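Local coordinates for Thiol:disulfide interchange protein (Proteus mirabilis, PDB 4OD7) that probably acts as a periplasmic dithiol oxidase of the DsbA type, introducing disulfide bonds into substrate proteins through a redox-active centre in a thioredoxin fold, at residues G8-L14 with G158-K163; Q88-L93 with T112-V118; H62-L66 with I148-P152. The protein carries 1 engineered substitution. All coordinates share one frame; numbering follows the deposited sequence.

Contact 1: G8-L14 with G158-K163; sequences GKQYTNL and GKYKMK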
loop_
_atom_site.group_PDB
_atom_site.type_symbol
_atom_site.label_atom_id
_atom_site.label_comp_id
_atom_site.label_asym_id
_atom_site.label_seq_id
_atom_site.Cartn_x
_atom_site.Cartn_y
_atom_site.Cartn_z
ATOM N N GLY A 8 -4.784 4.151 -21.255
ATOM C CA GLY A 8 -4.189 5.480 -21.280
ATOM C C GLY A 8 -4.991 6.563 -20.563
ATOM O O GLY A 8 -4.450 7.617 -20.241
ATOM N N LYS A 9 -6.252 6.298 -20.250
ATOM C CA LYS A 9 -7.067 7.284 -19.562
ATOM C C LYS A 9 -7.089 7.020 -18.058
ATOM O O LYS A 9 -6.457 7.732 -17.304
ATOM C CB LYS A 9 -8.481 7.304 -20.096
ATOM C CG LYS A 9 -9.139 8.617 -19.746
ATOM C CD LYS A 9 -10.636 8.581 -19.868
ATOM C CE LYS A 9 -11.211 9.876 -19.365
ATOM N NZ LYS A 9 -10.746 11.010 -20.199
ATOM N N GLN A 10 -7.838 6.029 -17.622
ATOM C CA GLN A 10 -7.890 5.701 -16.206
ATOM C C GLN A 10 -6.819 4.682 -15.847
ATOM O O GLN A 10 -6.757 4.288 -14.705
ATOM C CB GLN A 10 -9.264 5.186 -15.768
ATOM C CG GLN A 10 -10.404 6.178 -15.893
ATOM C CD GLN A 10 -11.073 6.142 -17.218
ATOM O OE1 GLN A 10 -10.572 5.540 -18.170
ATOM N NE2 GLN A 10 -12.256 6.726 -17.284
ATOM N N TYR A 11 -6.022 4.212 -16.806
ATOM C CA TYR A 11 -5.016 3.185 -16.503
ATOM C C TYR A 11 -4.055 3.040 -17.663
ATOM O O TYR A 11 -4.323 3.573 -18.720
ATOM C CB TYR A 11 -5.663 1.819 -16.253
ATOM C CG TYR A 11 -6.161 1.132 -17.536
ATOM C CD1 TYR A 11 -5.370 0.179 -18.185
ATOM C CD2 TYR A 11 -7.411 1.433 -18.088
ATOM C CE1 TYR A 11 -5.813 -0.452 -19.353
ATOM C CE2 TYR A 11 -7.856 0.806 -19.257
ATOM C CZ TYR A 11 -7.059 -0.133 -19.880
ATOM O OH TYR A 11 -7.503 -0.769 -21.037
ATOM N N THR A 12 -2.953 2.317 -17.456
ATOM C CA THR A 12 -2.014 2.012 -18.533
ATOM C C THR A 12 -1.630 0.532 -18.447
ATOM O O THR A 12 -1.811 -0.089 -17.410
ATOM C CB THR A 12 -0.725 2.865 -18.477
ATOM O OG1 THR A 12 0.043 2.583 -17.310
ATOM C CG2 THR A 12 -1.047 4.348 -18.545
ATOM N N ASN A 13 -1.110 -0.041 -19.533
ATOM C CA ASN A 13 -0.747 -1.464 -19.549
ATOM C C ASN A 13 0.660 -1.676 -18.983
ATOM O O ASN A 13 1.561 -0.919 -19.317
ATOM C CB ASN A 13 -0.790 -2.020 -20.980
ATOM C CG ASN A 13 -2.195 -2.127 -21.537
ATOM O OD1 ASN A 13 -2.419 -1.821 -22.697
ATOM N ND2 ASN A 13 -3.143 -2.551 -20.726
ATOM N N LEU A 14 0.884 -2.656 -18.117
ATOM C CA LEU A 14 2.265 -2.924 -17.744
ATOM C C LEU A 14 2.981 -3.434 -18.972
ATOM O O LEU A 14 2.432 -4.263 -19.688
ATOM C CB LEU A 14 2.352 -3.932 -16.604
ATOM C CG LEU A 14 2.503 -3.374 -15.180
ATOM C CD1 LEU A 14 1.294 -2.630 -14.715
ATOM C CD2 LEU A 14 2.779 -4.561 -14.261
ATOM N N GLY A 158 -1.937 -8.033 -12.512
ATOM C CA GLY A 158 -0.545 -8.003 -12.920
ATOM C C GLY A 158 -0.334 -7.388 -14.288
ATOM O O GLY A 158 0.747 -7.505 -14.857
ATOM N N LYS A 159 -1.352 -6.698 -14.804
ATOM C CA LYS A 159 -1.372 -6.264 -16.213
ATOM C C LYS A 159 -1.770 -4.786 -16.406
ATOM O O LYS A 159 -1.277 -4.157 -17.341
ATOM C CB LYS A 159 -2.273 -7.178 -17.077
ATOM C CG LYS A 159 -3.777 -7.045 -16.924
ATOM C CD LYS A 159 -4.492 -7.996 -17.913
ATOM C CE LYS A 159 -5.606 -8.812 -17.239
ATOM N NZ LYS A 159 -6.472 -9.613 -18.179
ATOM N N TYR A 160 -2.625 -4.230 -15.548
ATOM C CA TYR A 160 -3.079 -2.844 -15.714
ATOM C C TYR A 160 -2.617 -1.969 -14.567
ATOM O O TYR A 160 -2.911 -2.265 -13.421
ATOM C CB TYR A 160 -4.607 -2.742 -15.782
ATOM C CG TYR A 160 -5.307 -3.637 -16.791
ATOM C CD1 TYR A 160 -5.108 -3.453 -18.155
ATOM C CD2 TYR A 160 -6.174 -4.658 -16.384
ATOM C CE1 TYR A 160 -5.755 -4.246 -19.091
ATOM C CE2 TYR A 160 -6.827 -5.464 -17.321
ATOM C CZ TYR A 160 -6.608 -5.253 -18.678
ATOM O OH TYR A 160 -7.233 -6.036 -19.640
ATOM N N LYS A 161 -1.910 -0.887 -14.880
ATOM C CA LYS A 161 -1.527 0.086 -13.866
ATOM C C LYS A 161 -2.487 1.266 -13.836
ATOM O O LYS A 161 -2.650 1.997 -14.821
ATOM C CB LYS A 161 -0.090 0.543 -14.087
ATOM C CG LYS A 161 0.432 1.445 -13.001
ATOM C CD LYS A 161 1.859 1.860 -13.246
ATOM C CE LYS A 161 2.765 0.669 -12.827
ATOM N NZ LYS A 161 4.241 0.916 -12.800
ATOM N N MET A 162 -3.142 1.430 -12.690
ATOM C CA MET A 162 -4.008 2.581 -12.455
ATOM C C MET A 162 -3.338 3.925 -12.717
ATOM O O MET A 162 -2.170 4.116 -12.407
ATOM C CB MET A 162 -4.534 2.591 -11.034
ATOM C CG MET A 162 -5.431 1.465 -10.712
ATOM S SD MET A 162 -6.941 1.425 -11.663
ATOM C CE MET A 162 -7.897 2.838 -11.146
ATOM N N LYS A 163 -4.088 4.814 -13.351
ATOM C CA LYS A 163 -3.691 6.189 -13.579
ATOM C C LYS A 163 -4.453 7.106 -12.638
ATOM O O LYS A 163 -5.580 7.497 -12.925
ATOM C CB LYS A 163 -3.963 6.568 -15.020
ATOM C CG LYS A 163 -3.085 7.645 -15.519
ATOM C CD LYS A 163 -3.242 7.837 -17.016
ATOM C CE LYS A 163 -3.668 9.270 -17.333
ATOM N NZ LYS A 163 -2.566 10.242 -17.283
#
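T12 and K161 face each other as a hydrogen-bonded antiparallel pair, and four backbone hydrogen bonds join strands 11-13 and 160-162 and their flanks. T12 N gives its proton to K161 O and K161 N gives its own to T12 O, each N to O distance being 2.7 Å. The ladder continues past both strand ends. L14 N reaches K159 O at 2.7 Å with an N-H...O angle of 170°, and K163 N reaches Q10 O at 3.0 Å.

Among the side chains, those of Y11 and Y160 run side by side in the same direction, but their ring planes stand at 81°. Y11 CE1 comes to 3.3 Å from Y160 CD1, an oblique meeting. Y11 holds CG between its backbone N and carbonyl carbon (chi1 74°), which sets the ring beside that of Y160 on the neighbouring strand. Beyond the end of strand 11-13, L14 CD1 sits 3.5 Å from K161 CB, the two side chains crossing at about a right angle. The aliphatic part of K163 runs past the carbonyls of G8 and K9, while its NZ forms a salt bridge with D165.

Strand 11-13 is an edge of the five-stranded sheet. Strand 160-162 lies between it and strand 153-156, and M162 and Y160 pack on helix 172-187.

Contact 2: Q88-L93 with T112-V118; sequences QVSPAL and TFINAGV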
loop_
_atom_site.group_PDB
_atom_site.type_symbol
_atom_site.label_atom_id
_atom_site.label_comp_id
_atom_site.label_asym_id
_atom_site.label_seq_id
_atom_site.Cartn_x
_atom_site.Cartn_y
_atom_site.Cartn_z
ATOM N N GLN A 88 -4.450 -1.346 13.297
ATOM C CA GLN A 88 -4.037 -0.769 14.566
ATOM C C GLN A 88 -2.736 0.041 14.478
ATOM O O GLN A 88 -2.631 1.064 15.091
ATOM C CB GLN A 88 -3.865 -1.886 15.620
ATOM C CG GLN A 88 -5.151 -2.513 16.194
ATOM C CD GLN A 88 -6.049 -3.235 15.178
ATOM O OE1 GLN A 88 -5.587 -3.972 14.288
ATOM N NE2 GLN A 88 -7.351 -3.016 15.316
ATOM N N VAL A 89 -1.742 -0.419 13.713
ATOM C CA VAL A 89 -0.423 0.219 13.733
ATOM C C VAL A 89 -0.276 1.161 12.561
ATOM O O VAL A 89 0.495 2.115 12.650
ATOM C CB VAL A 89 0.774 -0.799 13.677
ATOM C CG1 VAL A 89 0.611 -1.901 14.683
ATOM C CG2 VAL A 89 0.931 -1.420 12.317
ATOM N N SER A 90 -1.007 0.891 11.470
ATOM C CA SER A 90 -0.871 1.703 10.269
ATOM C C SER A 90 -1.038 3.207 10.583
ATOM O O SER A 90 -0.180 3.986 10.195
ATOM C CB SER A 90 -1.850 1.245 9.197
ATOM O OG SER A 90 -1.708 2.035 8.041
ATOM N N PRO A 91 -2.121 3.631 11.279
ATOM C CA PRO A 91 -2.200 5.051 11.596
ATOM C C PRO A 91 -1.019 5.577 12.423
ATOM O O PRO A 91 -0.509 6.682 12.181
ATOM C CB PRO A 91 -3.513 5.138 12.353
ATOM C CG PRO A 91 -4.298 4.001 11.885
ATOM C CD PRO A 91 -3.347 2.930 11.696
ATOM N N ALA A 92 -0.552 4.761 13.370
ATOM C CA ALA A 92 0.565 5.160 14.275
ATOM C C ALA A 92 1.921 5.263 13.565
ATOM O O ALA A 92 2.774 6.087 13.928
ATOM C CB ALA A 92 0.687 4.160 15.482
ATOM N N LEU A 93 2.110 4.437 12.548
ATOM C CA LEU A 93 3.338 4.435 11.807
ATOM C C LEU A 93 3.368 5.640 10.895
ATOM O O LEU A 93 4.376 6.299 10.781
ATOM C CB LEU A 93 3.455 3.156 11.017
ATOM C CG LEU A 93 3.713 1.881 11.841
ATOM C CD1 LEU A 93 3.582 0.736 10.929
ATOM C CD2 LEU A 93 5.053 1.834 12.544
ATOM N N THR A 112 6.455 1.685 18.842
ATOM C CA THR A 112 5.191 1.998 18.173
ATOM C C THR A 112 4.193 0.834 18.147
ATOM O O THR A 112 3.026 0.998 18.481
ATOM C CB THR A 112 5.465 2.433 16.704
ATOM O OG1 THR A 112 6.399 3.515 16.695
ATOM C CG2 THR A 112 4.173 2.845 15.977
ATOM N N PHE A 113 4.677 -0.344 17.779
ATOM C CA PHE A 113 3.864 -1.555 17.796
ATOM C C PHE A 113 3.340 -1.809 19.226
ATOM O O PHE A 113 2.145 -2.029 19.413
ATOM C CB PHE A 113 4.656 -2.736 17.288
ATOM C CG PHE A 113 4.655 -2.855 15.773
ATOM C CD1 PHE A 113 3.938 -3.850 15.126
ATOM C CD2 PHE A 113 5.325 -1.942 14.990
ATOM C CE1 PHE A 113 3.937 -3.947 13.741
ATOM C CE2 PHE A 113 5.334 -2.063 13.581
ATOM C CZ PHE A 113 4.633 -3.040 12.973
ATOM N N ILE A 114 4.228 -1.741 20.225
ATOM C CA ILE A 114 3.846 -1.987 21.624
ATOM C C ILE A 114 2.790 -0.983 22.121
ATOM O O ILE A 114 1.839 -1.384 22.778
ATOM C CB ILE A 114 5.088 -1.957 22.569
ATOM C CG1 ILE A 114 6.040 -3.132 22.260
ATOM C CG2 ILE A 114 4.650 -1.971 24.033
ATOM C CD1 ILE A 114 7.402 -3.023 22.900
ATOM N N ASN A 115 2.903 0.296 21.765
ATOM C CA ASN A 115 1.876 1.270 22.136
ATOM C C ASN A 115 0.546 1.103 21.402
ATOM O O ASN A 115 -0.493 1.538 21.883
ATOM C CB ASN A 115 2.380 2.635 21.857
ATOM C CG ASN A 115 3.266 3.103 22.902
ATOM O OD1 ASN A 115 3.052 2.820 24.073
ATOM N ND2 ASN A 115 4.332 3.779 22.501
ATOM N N ALA A 116 0.589 0.430 20.257
ATOM C CA ALA A 116 -0.614 0.032 19.522
ATOM C C ALA A 116 -1.158 -1.329 20.009
ATOM O O ALA A 116 -1.947 -1.964 19.294
ATOM C CB ALA A 116 -0.326 -0.019 18.029
ATOM N N GLY A 117 -0.668 -1.804 21.168
ATOM C CA GLY A 117 -1.180 -3.006 21.819
ATOM C C GLY A 117 -0.560 -4.351 21.496
ATOM O O GLY A 117 -0.975 -5.396 22.006
ATOM N N VAL A 118 0.434 -4.331 20.629
ATOM C CA VAL A 118 1.163 -5.536 20.300
ATOM C C VAL A 118 2.081 -5.944 21.485
ATOM O O VAL A 118 2.808 -5.136 22.044
ATOM C CB VAL A 118 1.949 -5.277 18.988
ATOM C CG1 VAL A 118 2.838 -6.432 18.633
ATOM C CG2 VAL A 118 0.980 -5.006 17.873
#
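Two helices of the helical insertion that DsbA enzymes carry within the thioredoxin fold meet here, V89 of helix 86-99 packing on F113 and A116 at the C-terminal end of helix 106-115. V89 CG1 lies over one face of the F113 ring, 4.2 Å from the ring centroid and 23° off the normal, a CH-pi contact offset toward the rim. With CG1 beside the backbone N of V89 (chi1 -49°), the same methyl also meets A116 CB at 4.0 Å, while CG2 runs along the outer ring atoms CE1 and CZ of F113.

The end of helix 106-115 is a Schellman motif. V118 N bonds back to F113 O, G117 N to I114 O, and G117, at positive phi, is the C' residue. V118 CG2 is at the limit of contact with V89 CG1; A116 CB lies 3.9 Å from Q88 O.

One turn further along helix 86-99, A92 CB and L93 CD2 receive T112 CG2, at 3.8 and 3.7 Å. L93 CD2 also approaches F113 CE2 obliquely at 4.0 Å. The methyl of T112 stands anti to its own backbone N, facing the other helix, and OG1 is hydrogen-bonded to D108 O within its own helix. Helix 70-83 adds A76 and V79 against F113 and A80 against V89, and the ring of Y123 meets that of F113 with planes about 60° apart.

Contact 3: H62-L66 with I148-P152; sequences HVDFL and INGVP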
loop_
_atom_site.group_PDB
_atom_site.type_symbol
_atom_site.label_atom_id
_atom_site.label_comp_id
_atom_site.label_asym_id
_atom_site.label_seq_id
_atom_site.Cartn_x
_atom_site.Cartn_y
_atom_site.Cartn_z
ATOM N N HIS A 62 4.816 -2.523 1.033
ATOM C CA HIS A 62 5.573 -1.326 1.379
ATOM C C HIS A 62 6.861 -1.256 0.526
ATOM O O HIS A 62 7.463 -2.294 0.130
ATOM C CB HIS A 62 5.912 -1.318 2.863
ATOM C CG HIS A 62 6.497 -0.023 3.337
ATOM N ND1 HIS A 62 7.837 0.278 3.236
ATOM C CD2 HIS A 62 5.916 1.042 3.935
ATOM C CE1 HIS A 62 8.057 1.480 3.747
ATOM N NE2 HIS A 62 6.908 1.967 4.177
ATOM N N VAL A 63 7.234 -0.026 0.181
ATOM C CA VAL A 63 8.403 0.185 -0.641
ATOM C C VAL A 63 9.617 0.648 0.195
ATOM O O VAL A 63 9.486 1.342 1.174
ATOM C CB VAL A 63 8.107 1.225 -1.757
ATOM C CG1 VAL A 63 6.887 0.804 -2.617
ATOM C CG2 VAL A 63 7.930 2.619 -1.178
ATOM N N ASP A 64 10.812 0.275 -0.242
ATOM C CA ASP A 64 12.028 0.566 0.493
ATOM C C ASP A 64 12.584 1.909 0.167
ATOM O O ASP A 64 13.399 2.422 0.925
ATOM C CB ASP A 64 13.124 -0.446 0.177
ATOM C CG ASP A 64 12.859 -1.831 0.711
ATOM O OD1 ASP A 64 11.874 -2.081 1.438
ATOM O OD2 ASP A 64 13.657 -2.702 0.329
ATOM N N PHE A 65 12.168 2.467 -0.969
ATOM C CA PHE A 65 12.950 3.521 -1.602
ATOM C C PHE A 65 12.672 4.935 -1.105
ATOM O O PHE A 65 13.371 5.860 -1.502
ATOM C CB PHE A 65 12.827 3.472 -3.152
ATOM C CG PHE A 65 11.411 3.511 -3.710
ATOM C CD1 PHE A 65 10.720 4.688 -3.839
ATOM C CD2 PHE A 65 10.824 2.368 -4.187
ATOM C CE1 PHE A 65 9.462 4.709 -4.364
ATOM C CE2 PHE A 65 9.562 2.391 -4.709
ATOM C CZ PHE A 65 8.881 3.565 -4.811
ATOM N N LEU A 66 11.715 5.103 -0.206
ATOM C CA LEU A 66 11.536 6.395 0.426
ATOM C C LEU A 66 11.987 6.307 1.867
ATOM O O LEU A 66 11.767 5.306 2.521
ATOM C CB LEU A 66 10.096 6.848 0.337
ATOM C CG LEU A 66 9.563 7.078 -1.089
ATOM C CD1 LEU A 66 8.098 7.510 -1.056
ATOM C CD2 LEU A 66 10.411 8.091 -1.821
ATOM N N ILE A 148 7.678 -0.362 -9.826
ATOM C CA ILE A 148 7.093 0.705 -9.019
ATOM C C ILE A 148 8.169 1.666 -8.644
ATOM O O ILE A 148 9.115 1.294 -7.965
ATOM C CB ILE A 148 6.418 0.162 -7.768
ATOM C CG1 ILE A 148 5.407 -0.916 -8.159
ATOM C CG2 ILE A 148 5.792 1.318 -6.922
ATOM C CD1 ILE A 148 4.363 -0.440 -9.117
ATOM N N ASN A 149 8.012 2.899 -9.108
ATOM C CA ASN A 149 8.993 3.947 -8.901
ATOM C C ASN A 149 8.433 5.084 -8.076
ATOM O O ASN A 149 9.172 5.956 -7.673
ATOM C CB ASN A 149 9.440 4.527 -10.253
ATOM C CG ASN A 149 10.297 3.575 -11.063
ATOM O OD1 ASN A 149 11.156 2.870 -10.530
ATOM N ND2 ASN A 149 10.068 3.559 -12.374
ATOM N N GLY A 150 7.125 5.059 -7.851
ATOM C CA GLY A 150 6.438 6.094 -7.140
ATOM C C GLY A 150 5.230 5.503 -6.466
ATOM O O GLY A 150 4.699 4.484 -6.894
ATOM N N VAL A 151 4.810 6.145 -5.386
ATOM C CA VAL A 151 3.694 5.691 -4.588
ATOM C C VAL A 151 2.827 6.868 -4.203
ATOM O O VAL A 151 3.306 7.982 -4.024
ATOM C CB VAL A 151 4.136 4.980 -3.284
ATOM C CG1 VAL A 151 4.688 3.585 -3.577
ATOM C CG2 VAL A 151 5.119 5.831 -2.480
ATOM N N PRO A 152 1.543 6.620 -3.978
ATOM C CA PRO A 152 0.764 5.372 -3.994
ATOM C C PRO A 152 0.626 4.772 -5.403
ATOM O O PRO A 152 0.612 5.511 -6.367
ATOM C CB PRO A 152 -0.579 5.840 -3.440
ATOM C CG PRO A 152 -0.679 7.249 -3.699
ATOM C CD PRO A 152 0.703 7.780 -3.605
#
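At chi1 55° the stem of the F65 ring lies between N and C of its own backbone, and this swings the ring across to the backbone of I148-G150. The far atoms of the ring approach that chain obliquely: CE2 lies 3.5 Å from I148 O and CE1 3.5 Å from N149 O, with CZ near G150 N. Within the same segment, V63 CG2 sits over the centre of one ring face, 3.8 Å above the plane.

V63 and V151 both keep CG1 beside the backbone N (chi1 -56° and -74°), and their side chains run antiparallel alongside one another, with V63 CG1 3.7 Å from V151 CG1. L66 meets V151 tip to tip, with L66 CD1 3.7 Å from V151 CG2. V151 is thus held on one methyl by V63 and on the other by L66.

V151 precedes P152 across a cis peptide bond, the cis-proline loop typical of the thioredoxin fold beside the redox centre. Here V151 makes backbone hydrogen bonds to the bound peptide, while F65 and L66 pack on the peptide's backbone. L66 touches S32, an engineered replacement of a redox-active cysteine; V151 and P152 touch C35, the other redox-active cysteine, whose disulfide cannot form here. V151 and I148 also touch F27 of strand 24-28. Residues 62-66 link edge strand 58-62 to helix 70-83; residues 148-152 lead from helix 130-145 into strand 153-156.

From the N terminus, 8-14 comes first and meets 158-163, so contact 1 closes a long loop that encloses both other contacts. Strands 24-28 and 58-62 follow, then 62-66, which packs on 148-152 in contact 3. Within that loop, 88-93 and 112-118 close the short loop of contact 2: the three nest and none cross. Contact 1 joins the first strand to the sheet, contact 3 sets the peptide-binding loops beside each other, and contact 2 ties helix 86-99 to the end of helix 106-115. Contacts 1 and 2 lie on opposite sides of the chain's centre, with centres 33 Å apart. Contacts 1 and 3 touch where K161 NZ lies 3.9 Å from I148 CD1.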